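Local coordinates for tryptophan decarboxylase 1 (Oryza sativa subsp. japonica, PDB 6KHP), which catalyses the pyridoxal-phosphate-dependent decarboxylation of L-tryptophan to tryptamine, and of 5-hydroxy-L-tryptophan to serotonin, at the interface of chains A and B. Numbering follows the deposited sequence. Chains: chain A/B, Tryptophan decarboxylase 1.

The interface of chains A and B. Residues chain A 62-63, 66-67, 83, 88; chain B 134, 138, 141, 145, 390.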
# COMPACT_ATOMS: atom_id res chain seq x y z
N LEU A 62 -4.06 3.49 -10.39
CA LEU A 62 -4.24 3.81 -8.97
C LEU A 62 -4.47 2.55 -8.14
O LEU A 62 -3.82 2.36 -7.11
CB LEU A 62 -5.39 4.79 -8.78
CG LEU A 62 -5.38 5.39 -7.37
CD1 LEU A 62 -4.18 6.27 -7.22
CD2 LEU A 62 -6.65 6.17 -7.07
N GLN A 63 -5.40 1.69 -8.56
CA GLN A 63 -5.57 0.44 -7.83
C GLN A 63 -4.30 -0.41 -7.85
O GLN A 63 -4.10 -1.23 -6.96
CB GLN A 63 -6.74 -0.36 -8.40
CG GLN A 63 -6.93 -1.68 -7.70
CD GLN A 63 -8.27 -2.33 -7.95
OE1 GLN A 63 -9.32 -1.73 -7.73
NE2 GLN A 63 -8.24 -3.58 -8.39
N LEU A 66 -2.17 1.89 -4.73
CA LEU A 66 -2.99 1.54 -3.58
C LEU A 66 -3.49 0.13 -3.81
O LEU A 66 -3.27 -0.42 -4.88
CB LEU A 66 -4.12 2.55 -3.41
CG LEU A 66 -3.65 3.98 -3.72
CD1 LEU A 66 -4.76 4.95 -3.53
CD2 LEU A 66 -2.47 4.38 -2.84
N ARG A 67 -4.11 -0.50 -2.85
CA ARG A 67 -4.36 -1.90 -3.20
C ARG A 67 -5.78 -2.12 -3.74
O ARG A 67 -6.58 -1.20 -3.86
CB ARG A 67 -4.07 -2.81 -2.03
CG ARG A 67 -2.62 -3.13 -1.87
CD ARG A 67 -2.56 -4.15 -0.80
NE ARG A 67 -1.27 -4.23 -0.16
CZ ARG A 67 -1.04 -5.05 0.84
NH1 ARG A 67 -2.02 -5.82 1.29
NH2 ARG A 67 0.16 -5.09 1.39
N GLU A 83 0.51 8.60 0.87
CA GLU A 83 -0.09 8.03 -0.33
C GLU A 83 -0.79 9.10 -1.17
O GLU A 83 -0.80 9.02 -2.40
CB GLU A 83 -1.04 6.90 0.06
CG GLU A 83 -0.29 5.70 0.63
CD GLU A 83 -1.19 4.58 1.10
OE1 GLU A 83 -2.42 4.75 1.03
OE2 GLU A 83 -0.67 3.53 1.54
N VAL A 88 -1.58 9.94 -5.52
CA VAL A 88 -2.73 10.70 -6.00
C VAL A 88 -2.25 11.91 -6.80
O VAL A 88 -2.59 12.06 -7.98
CB VAL A 88 -3.65 11.12 -4.85
CG1 VAL A 88 -4.74 12.06 -5.35
CG2 VAL A 88 -4.26 9.89 -4.18
N ALA B 134 -6.48 10.89 -11.48
CA ALA B 134 -6.46 10.43 -10.09
C ALA B 134 -7.84 10.54 -9.45
O ALA B 134 -8.25 9.65 -8.69
CB ALA B 134 -5.42 11.21 -9.29
N MET B 138 -9.66 7.35 -8.09
CA MET B 138 -9.91 7.25 -6.66
C MET B 138 -11.40 7.08 -6.34
O MET B 138 -11.75 6.36 -5.40
CB MET B 138 -9.36 8.46 -5.92
CG MET B 138 -9.54 8.32 -4.40
SD MET B 138 -8.13 8.87 -3.46
CE MET B 138 -7.10 7.43 -3.55
N LEU B 141 -11.99 3.54 -7.07
CA LEU B 141 -11.33 2.75 -6.03
C LEU B 141 -12.15 2.75 -4.75
O LEU B 141 -12.42 1.69 -4.18
CB LEU B 141 -9.93 3.30 -5.78
CG LEU B 141 -9.14 2.45 -4.77
CD1 LEU B 141 -8.80 1.08 -5.37
CD2 LEU B 141 -7.87 3.18 -4.31
N TRP B 145 -13.81 -0.48 -3.12
CA TRP B 145 -13.44 -0.87 -1.75
C TRP B 145 -14.69 -1.05 -0.89
O TRP B 145 -14.86 -2.08 -0.23
CB TRP B 145 -12.53 0.19 -1.13
CG TRP B 145 -11.06 0.04 -1.41
CD1 TRP B 145 -10.47 -0.71 -2.39
CD2 TRP B 145 -9.99 0.68 -0.69
NE1 TRP B 145 -9.11 -0.58 -2.32
CE2 TRP B 145 -8.78 0.28 -1.30
CE3 TRP B 145 -9.93 1.55 0.41
CZ2 TRP B 145 -7.52 0.70 -0.84
CZ3 TRP B 145 -8.68 1.98 0.87
CH2 TRP B 145 -7.49 1.56 0.24
N TRP B 390 -11.97 7.58 0.56
CA TRP B 390 -10.76 6.77 0.59
C TRP B 390 -9.98 7.01 1.88
O TRP B 390 -9.58 6.06 2.56
CB TRP B 390 -9.88 7.08 -0.64
CG TRP B 390 -8.48 6.58 -0.49
CD1 TRP B 390 -8.06 5.28 -0.56
CD2 TRP B 390 -7.30 7.36 -0.22
NE1 TRP B 390 -6.71 5.20 -0.33
CE2 TRP B 390 -6.21 6.46 -0.14
CE3 TRP B 390 -7.06 8.73 -0.05
CZ2 TRP B 390 -4.89 6.88 0.11
CZ3 TRP B 390 -5.75 9.16 0.21
CH2 TRP B 390 -4.68 8.23 0.28
O HOH W 1 -4.35 3.25 0.11
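With CG anti to the carbonyl carbon (chi1 -86°), B:Trp145 turns the rim of its indole toward the backbone of A:Arg67, while B:Leu141, its CG anti to the backbone N, extends from the same helix, 133-149, toward A:Leu66. The indole NE1 of B:Trp145 donates a hydrogen bond to the carbonyl O of A:Arg67 at 3.0 Å, with 152° at the hydrogen. The acceptor lies almost in the ring plane, but the donor stands above the carbonyl plane, 46° out of it, so the bond misses the oxygen lone pairs. Within chain B, CG of B:Leu141 packs on one face of this indole, offset toward the rim, and probably helps fix its rotation. A phenylalanine in place of B:Trp145 would probably leave the A:Arg67 carbonyl without this donor and the loop less firmly tied to the helix.

Beside B:Trp390, A:Leu66 points into chain B against B:Met138 and B:Leu141. Its CD1 meets the terminal methyl CE of B:Met138 tightly, at 3.4 Å, and CD2 of B:Leu141 at 3.7 Å, the side chains crossing at about a right angle. B:Met138, bent at chi2 and chi3, also sets CE over one face of the B:Trp390 indole, while CD2 of A:Leu62 presses on CA of B:Met138 at 3.5 Å. At the B:Trp390 rim, CB of A:Glu83 lies 3.8 Å from CZ2, and a water links the two polar groups, 2.6 Å from the carboxylate OE1 of A:Glu83 and 3.1 Å from the indole NE1 of B:Trp390. The patch centre lies about 33 Å from the catalytic A:Tyr359. This largely apolar patch, repeated by the two-fold, helps hold the homodimer together.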